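Local coordinates for protein-S-isoprenylcysteine O-methyltransferase (Tribolium castaneum, PDB 5V7P), which catalyses, as an enzyme of the endoplasmic reticulum membrane, methyl transfer from S-adenosyl-L-methionine to the C-terminal carboxylate of isoprenylated cysteines in proteins, at residues Val22-Asn27 with Leu75-Tyr80; His196-His201 with Gln260-Tyr265. One frame throughout, in Å; residues are numbered along the deposited sequence. Where two conformers were deposited one is given.

Contact 1. Residues Val22-Asn27 with Leu75-Tyr80; sequences VICMFN and LVLGLY. With MPG ([(Z)-octadec-9-enyl] (2R)-2,3-bis(oxidanyl)propanoate), chain Z; UND (undecane), chain E; MPG ([(Z)-octadec-9-enyl] (2R)-2,3-bis(oxidanyl)propanoate), chain Y.
N27 and Y80 meet at the side-chain oxygen of N38: OD1 of N38 accepts hydrogen bonds from both ND2 of N27 and OH of Y80. This ties helix 35-56 to helices 4-29 and 59-84, all three assigned as transmembrane, at a polar cluster among mostly apolar side chains. Beside these bonds, CB of N27 packs 3.8 Å from OH of Y80. An asparagine suits the site because its amide works both ways, with OD1 accepting a 3.1 Å hydrogen bond from O3 of a bound MPG lipid while ND2 donates to N38.

The two helical segments run in nearly the same direction, their axes 10.5 Å apart and inclined by 26°. The contact across this distance is mainly sulfur-aromatic: SG of C24 lies over one face of the Y80 ring, off-centre, and comes closest to CD2, 3.6 Å away. From SG to the ring centre the line is tilted 23° from the normal, and CB of C24 adds a CH-pi contact over the ring. CB of Y80 points toward segment 22-27, and CG, anti to the backbone N (chi1 -178°), continues outward so that the ring can meet C24. Small and polarisable, the cysteine fits between this ring and two aliphatic neighbours, SG lying 4.0 Å from CG1 of V76 and 4.1 Å from CD1 of L77.

A phenylalanine in place of Y80 lacks the hydroxyl and would probably leave OD1 of N38 without this donor, with a small gap beside CB of N27.

Bound chains complete the packing: C4 of an undecane lies near CB of C24 and CD1 of Y80, and C5 of a second MPG lies 3.5 Å from CE2 of Y80.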
# COMPACT_ATOMS: atom_id res chain seq x y z
N VAL A 22 2.77 30.22 0.23
CA VAL A 22 2.54 31.66 0.25
C VAL A 22 1.45 32.01 1.26
O VAL A 22 1.57 32.98 2.01
CB VAL A 22 2.18 32.16 -1.16
CG1 VAL A 22 1.78 33.64 -1.14
CG2 VAL A 22 3.36 31.95 -2.11
N ILE A 23 0.38 31.21 1.30
CA ILE A 23 -0.72 31.49 2.22
C ILE A 23 -0.24 31.44 3.66
O ILE A 23 -0.52 32.33 4.47
CB ILE A 23 -1.88 30.50 1.98
CG1 ILE A 23 -2.44 30.68 0.56
CG2 ILE A 23 -2.99 30.71 3.01
CD1 ILE A 23 -3.42 29.61 0.14
N CYS A 24 0.50 30.38 4.01
CA CYS A 24 0.97 30.24 5.39
C CYS A 24 2.00 31.31 5.73
O CYS A 24 2.00 31.83 6.86
CB CYS A 24 1.56 28.84 5.59
SG CYS A 24 0.34 27.51 5.45
N MET A 25 2.88 31.66 4.79
CA MET A 25 3.81 32.76 5.02
C MET A 25 3.05 34.05 5.33
O MET A 25 3.41 34.79 6.25
CB MET A 25 4.72 32.95 3.81
CG MET A 25 5.79 31.88 3.65
SD MET A 25 7.04 31.91 4.96
CE MET A 25 7.80 33.50 4.69
N PHE A 26 2.00 34.33 4.55
CA PHE A 26 1.20 35.53 4.79
C PHE A 26 0.53 35.47 6.16
O PHE A 26 0.54 36.46 6.91
CB PHE A 26 0.14 35.69 3.70
CG PHE A 26 0.62 36.43 2.47
CD1 PHE A 26 1.38 37.58 2.59
CD2 PHE A 26 0.29 35.98 1.21
CE1 PHE A 26 1.81 38.26 1.47
CE2 PHE A 26 0.72 36.66 0.08
CZ PHE A 26 1.48 37.80 0.21
N ASN A 27 -0.06 34.33 6.50
CA ASN A 27 -0.77 34.21 7.77
C ASN A 27 0.18 34.32 8.96
O ASN A 27 -0.24 34.76 10.04
CB ASN A 27 -1.53 32.89 7.83
CG ASN A 27 -2.73 32.88 6.91
OD1 ASN A 27 -2.94 33.81 6.12
ND2 ASN A 27 -3.53 31.82 7.00
N LEU A 75 1.64 18.50 2.99
CA LEU A 75 3.06 18.74 3.24
C LEU A 75 3.28 20.11 3.87
O LEU A 75 3.88 20.23 4.94
CB LEU A 75 3.84 18.61 1.94
CG LEU A 75 5.32 19.03 1.98
CD1 LEU A 75 6.08 18.25 3.04
CD2 LEU A 75 5.96 18.83 0.62
N VAL A 76 2.79 21.17 3.21
CA VAL A 76 3.03 22.52 3.70
C VAL A 76 2.36 22.73 5.05
O VAL A 76 2.95 23.31 5.97
CB VAL A 76 2.55 23.55 2.66
CG1 VAL A 76 2.51 24.96 3.25
CG2 VAL A 76 3.46 23.51 1.44
N LEU A 77 1.11 22.28 5.19
CA LEU A 77 0.42 22.43 6.47
C LEU A 77 1.15 21.70 7.58
O LEU A 77 1.20 22.17 8.72
CB LEU A 77 -1.02 21.92 6.35
CG LEU A 77 -2.10 23.00 6.26
CD1 LEU A 77 -1.81 24.00 5.15
CD2 LEU A 77 -3.47 22.35 6.06
N GLY A 78 1.74 20.54 7.26
CA GLY A 78 2.52 19.83 8.26
C GLY A 78 3.71 20.64 8.74
O GLY A 78 3.93 20.79 9.95
N LEU A 79 4.50 21.17 7.80
CA LEU A 79 5.63 22.01 8.17
C LEU A 79 5.17 23.29 8.86
O LEU A 79 5.82 23.78 9.78
CB LEU A 79 6.46 22.34 6.92
CG LEU A 79 7.15 21.16 6.24
CD1 LEU A 79 7.70 21.57 4.89
CD2 LEU A 79 8.26 20.61 7.13
N TYR A 80 4.03 23.83 8.42
CA TYR A 80 3.46 25.00 9.06
C TYR A 80 3.15 24.72 10.53
O TYR A 80 3.49 25.51 11.42
CB TYR A 80 2.20 25.43 8.30
CG TYR A 80 1.51 26.68 8.82
CD1 TYR A 80 2.23 27.83 9.10
CD2 TYR A 80 0.13 26.71 8.99
CE1 TYR A 80 1.59 28.97 9.56
CE2 TYR A 80 -0.51 27.84 9.44
CZ TYR A 80 0.23 28.97 9.72
OH TYR A 80 -0.41 30.10 10.17
C2 MPG Z . -2.91 34.62 -1.48
C3 MPG Z . -2.06 33.37 -1.71
C4 MPG Z . -2.50 32.68 -2.99
C5 MPG Z . -1.96 33.45 -4.19
C6 MPG Z . -1.84 32.51 -5.39
C7 MPG Z . -0.45 32.66 -6.01
C8 MPG Z . 0.60 32.06 -5.08
C9 MPG Z . 1.99 32.28 -5.67
C10 MPG Z . 2.43 31.50 -6.63
C11 MPG Z . 1.56 30.36 -7.17
O1 MPG Z . -2.88 35.40 0.77
C1 MPG Z . -3.56 34.55 -0.11
CXD MPG Z . -5.00 35.93 2.05
O2 MPG Z . -5.71 37.07 2.43
C21 MPG Z . -4.70 35.09 3.29
O3 MPG Z . -3.43 34.50 3.18
O4 MPG Z . -3.39 37.50 1.37
CX3 MPG Z . -3.70 36.36 1.38
C1 UND E . 7.10 25.57 4.70
C2 UND E . 5.89 26.25 5.33
C3 UND E . 6.28 27.64 5.83
C4 UND E . 5.12 28.24 6.62
C5 UND E . 5.58 29.52 7.31
C6 UND E . 6.26 29.18 8.63
C7 UND E . 7.03 30.40 9.14
C8 UND E . 7.32 30.23 10.63
C9 UND E . 8.81 30.45 10.90
C10 UND E . 9.05 30.47 12.41
C11 UND E . 10.51 30.15 12.70
C2 MPG Y . -1.79 28.08 14.30
C3 MPG Y . -2.28 27.91 12.86
C4 MPG Y . -3.04 26.60 12.75
C5 MPG Y . -2.74 25.93 11.41
C6 MPG Y . -3.59 24.66 11.30
C7 MPG Y . -4.42 24.65 10.02
C8 MPG Y . -5.73 23.90 10.23
C9 MPG Y . -5.66 22.51 9.60
C10 MPG Y . -6.51 21.56 9.94
C11 MPG Y . -7.60 21.82 10.98
C12 MPG Y . -8.64 20.71 10.93
C13 MPG Y . -9.96 21.22 11.51
O1 MPG Y . -0.68 29.58 15.80
C1 MPG Y . -1.11 29.44 14.47
CXD MPG Y . 0.63 31.24 17.22
O2 MPG Y . 1.99 31.42 17.50
C21 MPG Y . -0.05 30.59 18.43
O3 MPG Y . -0.26 31.56 19.42
O4 MPG Y . 1.35 30.30 15.19
CX3 MPG Y . 0.47 30.34 15.99

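Contact 2. Residues His196-His201 with Gln260-Tyr265; sequences HVLVTH and QQYCDY. With SAH (S-adenosyl-L-homocysteine), chain C; MPG ([(Z)-octadec-9-enyl] (2R)-2,3-bis(oxidanyl)propanoate), chain B.
L198, Y265 and T200 bury most of the surface here, where the cofactor-binding loop 196-201 meets helix 260-265 beside the adenine of S-adenosylhomocysteine. The two methyls of L198 divide the work. CD1 approaches the Y262 ring at its edge, 3.8 Å from CD1 of that tyrosine, and also lies 3.6 Å from N1 of the adenine; CD2 instead rests near the backbone O and CB of Q261. A branched aliphatic side chain can thus touch helix and adenine at once.

The T200 and Y265 side chains pass one another pointing opposite ways. CG2 of T200 sits over one ring face in a CH-pi contact, 4.0 Å from the ring centre of Y265 and 23° off its normal, while CE2 of the same ring approaches N6 of the adenine. A tyrosine serves here because its ring face takes the T200 methyl while its hydroxyl is hydrogen-bonded to the backbone O of Y204.

The adenine is read by the loop itself: V199 N donates to N1, N6 donates to V199 O, and NE2 of H196 donates to N3 almost straight, at 175°. Helix 231-258 lies alongside, its F258 touching L198 and meeting H196 edge-to-face, and its L254 and L255 packing on Y262.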
# COMPACT_ATOMS: atom_id res chain seq x y z
N HIS A 196 10.60 -10.07 -17.00
CA HIS A 196 10.83 -10.08 -15.56
C HIS A 196 12.10 -10.87 -15.26
O HIS A 196 12.19 -12.06 -15.58
CB HIS A 196 9.63 -10.69 -14.84
CG HIS A 196 9.67 -10.53 -13.35
ND1 HIS A 196 8.69 -11.03 -12.53
CD2 HIS A 196 10.57 -9.93 -12.54
CE1 HIS A 196 8.98 -10.75 -11.27
NE2 HIS A 196 10.12 -10.08 -11.26
N VAL A 197 13.08 -10.21 -14.64
CA VAL A 197 14.36 -10.82 -14.31
C VAL A 197 14.57 -10.72 -12.81
O VAL A 197 13.96 -9.90 -12.12
CB VAL A 197 15.53 -10.17 -15.08
CG1 VAL A 197 15.37 -10.37 -16.58
CG2 VAL A 197 15.64 -8.68 -14.74
N LEU A 198 15.46 -11.58 -12.31
CA LEU A 198 15.78 -11.59 -10.89
C LEU A 198 16.80 -10.51 -10.57
O LEU A 198 17.78 -10.31 -11.30
CB LEU A 198 16.32 -12.96 -10.48
CG LEU A 198 16.73 -13.12 -9.01
CD1 LEU A 198 15.58 -12.79 -8.07
CD2 LEU A 198 17.24 -14.53 -8.76
N VAL A 199 16.57 -9.80 -9.48
CA VAL A 199 17.40 -8.69 -9.03
C VAL A 199 18.08 -9.12 -7.74
O VAL A 199 17.40 -9.48 -6.76
CB VAL A 199 16.58 -7.41 -8.81
CG1 VAL A 199 17.48 -6.25 -8.37
CG2 VAL A 199 15.82 -7.04 -10.09
N THR A 200 19.41 -9.10 -7.73
CA THR A 200 20.19 -9.51 -6.57
C THR A 200 21.29 -8.52 -6.22
O THR A 200 22.10 -8.79 -5.33
CB THR A 200 20.82 -10.90 -6.80
OG1 THR A 200 21.69 -10.84 -7.94
CG2 THR A 200 19.75 -11.94 -7.04
N HIS A 201 21.34 -7.37 -6.89
CA HIS A 201 22.37 -6.37 -6.66
C HIS A 201 21.79 -5.17 -5.92
O HIS A 201 20.57 -5.04 -5.75
CB HIS A 201 22.99 -5.93 -7.99
CG HIS A 201 22.05 -5.19 -8.89
ND1 HIS A 201 21.11 -5.82 -9.67
CD2 HIS A 201 21.91 -3.86 -9.13
CE1 HIS A 201 20.43 -4.92 -10.35
NE2 HIS A 201 20.89 -3.72 -10.05
N GLN A 260 15.96 -22.40 -9.17
CA GLN A 260 17.11 -22.52 -8.28
C GLN A 260 17.81 -21.18 -8.08
O GLN A 260 18.45 -20.97 -7.04
CB GLN A 260 18.09 -23.56 -8.82
CG GLN A 260 19.26 -23.87 -7.88
CD GLN A 260 18.82 -24.60 -6.64
OE1 GLN A 260 17.88 -25.40 -6.67
NE2 GLN A 260 19.49 -24.33 -5.52
N GLN A 261 17.72 -20.27 -9.05
CA GLN A 261 18.34 -18.96 -8.88
C GLN A 261 17.79 -18.25 -7.66
O GLN A 261 18.55 -17.61 -6.92
CB GLN A 261 18.14 -18.11 -10.14
CG GLN A 261 19.21 -18.31 -11.20
CD GLN A 261 19.09 -19.64 -11.92
OE1 GLN A 261 19.87 -20.57 -11.68
NE2 GLN A 261 18.12 -19.74 -12.82
N TYR A 262 16.48 -18.35 -7.42
CA TYR A 262 15.93 -17.76 -6.20
C TYR A 262 16.21 -18.62 -4.98
O TYR A 262 16.38 -18.09 -3.88
CB TYR A 262 14.42 -17.54 -6.34
CG TYR A 262 13.91 -16.53 -5.35
CD1 TYR A 262 14.07 -15.17 -5.57
CD2 TYR A 262 13.29 -16.93 -4.17
CE1 TYR A 262 13.62 -14.23 -4.66
CE2 TYR A 262 12.83 -16.00 -3.25
CZ TYR A 262 13.01 -14.65 -3.51
OH TYR A 262 12.56 -13.71 -2.61
N CYS A 263 16.24 -19.95 -5.15
CA CYS A 263 16.62 -20.82 -4.04
C CYS A 263 18.01 -20.47 -3.54
O CYS A 263 18.24 -20.36 -2.33
CB CYS A 263 16.54 -22.28 -4.48
SG CYS A 263 16.64 -23.46 -3.11
N ASP A 264 18.97 -20.29 -4.45
CA ASP A 264 20.31 -19.86 -4.06
C ASP A 264 20.27 -18.48 -3.41
O ASP A 264 21.04 -18.20 -2.49
CB ASP A 264 21.24 -19.85 -5.27
CG ASP A 264 21.38 -21.21 -5.92
OD1 ASP A 264 21.18 -22.23 -5.22
OD2 ASP A 264 21.68 -21.26 -7.13
N TYR A 265 19.39 -17.61 -3.90
CA TYR A 265 19.27 -16.26 -3.36
C TYR A 265 18.73 -16.28 -1.93
O TYR A 265 19.11 -15.43 -1.12
CB TYR A 265 18.37 -15.44 -4.28
CG TYR A 265 18.18 -13.99 -3.89
CD1 TYR A 265 19.26 -13.17 -3.61
CD2 TYR A 265 16.90 -13.44 -3.84
CE1 TYR A 265 19.07 -11.84 -3.27
CE2 TYR A 265 16.71 -12.12 -3.51
CZ TYR A 265 17.79 -11.32 -3.22
OH TYR A 265 17.59 -10.00 -2.89
N SAH C . 9.52 -7.78 -2.33
CA SAH C . 10.38 -6.85 -3.04
CB SAH C . 9.65 -6.25 -4.24
CG SAH C . 8.27 -5.67 -3.92
SD SAH C . 7.38 -5.23 -5.43
C SAH C . 10.87 -5.74 -2.12
O SAH C . 10.34 -5.54 -1.02
OXT SAH C . 11.81 -5.01 -2.44
C5' SAH C . 6.62 -6.86 -5.65
C4' SAH C . 7.00 -7.54 -6.95
O4' SAH C . 8.41 -7.62 -7.06
C3' SAH C . 6.46 -8.96 -6.99
O3' SAH C . 5.61 -9.14 -8.10
C2' SAH C . 7.67 -9.87 -7.08
O2' SAH C . 7.49 -10.87 -8.05
C1' SAH C . 8.82 -8.92 -7.44
N9 SAH C . 10.09 -9.26 -6.78
C8 SAH C . 10.30 -9.53 -5.45
N7 SAH C . 11.62 -9.77 -5.26
C5 SAH C . 12.25 -9.66 -6.44
C6 SAH C . 13.58 -9.80 -6.81
N6 SAH C . 14.51 -10.11 -5.90
N1 SAH C . 13.94 -9.62 -8.12
C2 SAH C . 12.99 -9.30 -9.07
N3 SAH C . 11.67 -9.15 -8.70
C4 SAH C . 11.31 -9.33 -7.40
C2 MPG B . 19.56 2.86 -7.89
C3 MPG B . 20.59 3.74 -7.18
C4 MPG B . 19.90 4.60 -6.12
C5 MPG B . 20.93 5.01 -5.07
C6 MPG B . 20.46 6.26 -4.33
C7 MPG B . 21.32 6.47 -3.09
C8 MPG B . 20.57 7.33 -2.08
C9 MPG B . 21.57 8.24 -1.36
C10 MPG B . 21.20 9.37 -0.78
C11 MPG B . 19.74 9.83 -0.79
C12 MPG B . 19.52 10.87 0.32
C13 MPG B . 18.62 11.98 -0.20
C14 MPG B . 18.13 12.82 0.98
O1 MPG B . 19.48 1.72 -9.99
C1 MPG B . 19.70 2.98 -9.41
CXD MPG B . 19.59 0.69 -12.30
O2 MPG B . 18.57 0.34 -13.19
C21 MPG B . 20.03 -0.54 -11.50
O3 MPG B . 20.08 -1.66 -12.35
O4 MPG B . 18.35 2.60 -11.72
CX3 MPG B . 19.08 1.75 -11.33

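In the fold
Contacts 1 and 2 share no helix or loop and lie on opposite sides of the chain's centre, their own centres about 46 Å apart and their nearest atoms about 29 Å apart. Contact 1 is buried, helix against helix within the membrane-spanning bundle, and its ligands are lipid-like chains. Contact 2 is partly buried, loop against helix on the part assigned to the cytoplasmic side, and its main ligand is the cofactor product. An aliphatic group or sulfur packs on a tyrosine in both. In the first, however, polar groups gather at an asparagine cluster between helices; in the second, the loop backbone and H196 hydrogen-bond the adenine.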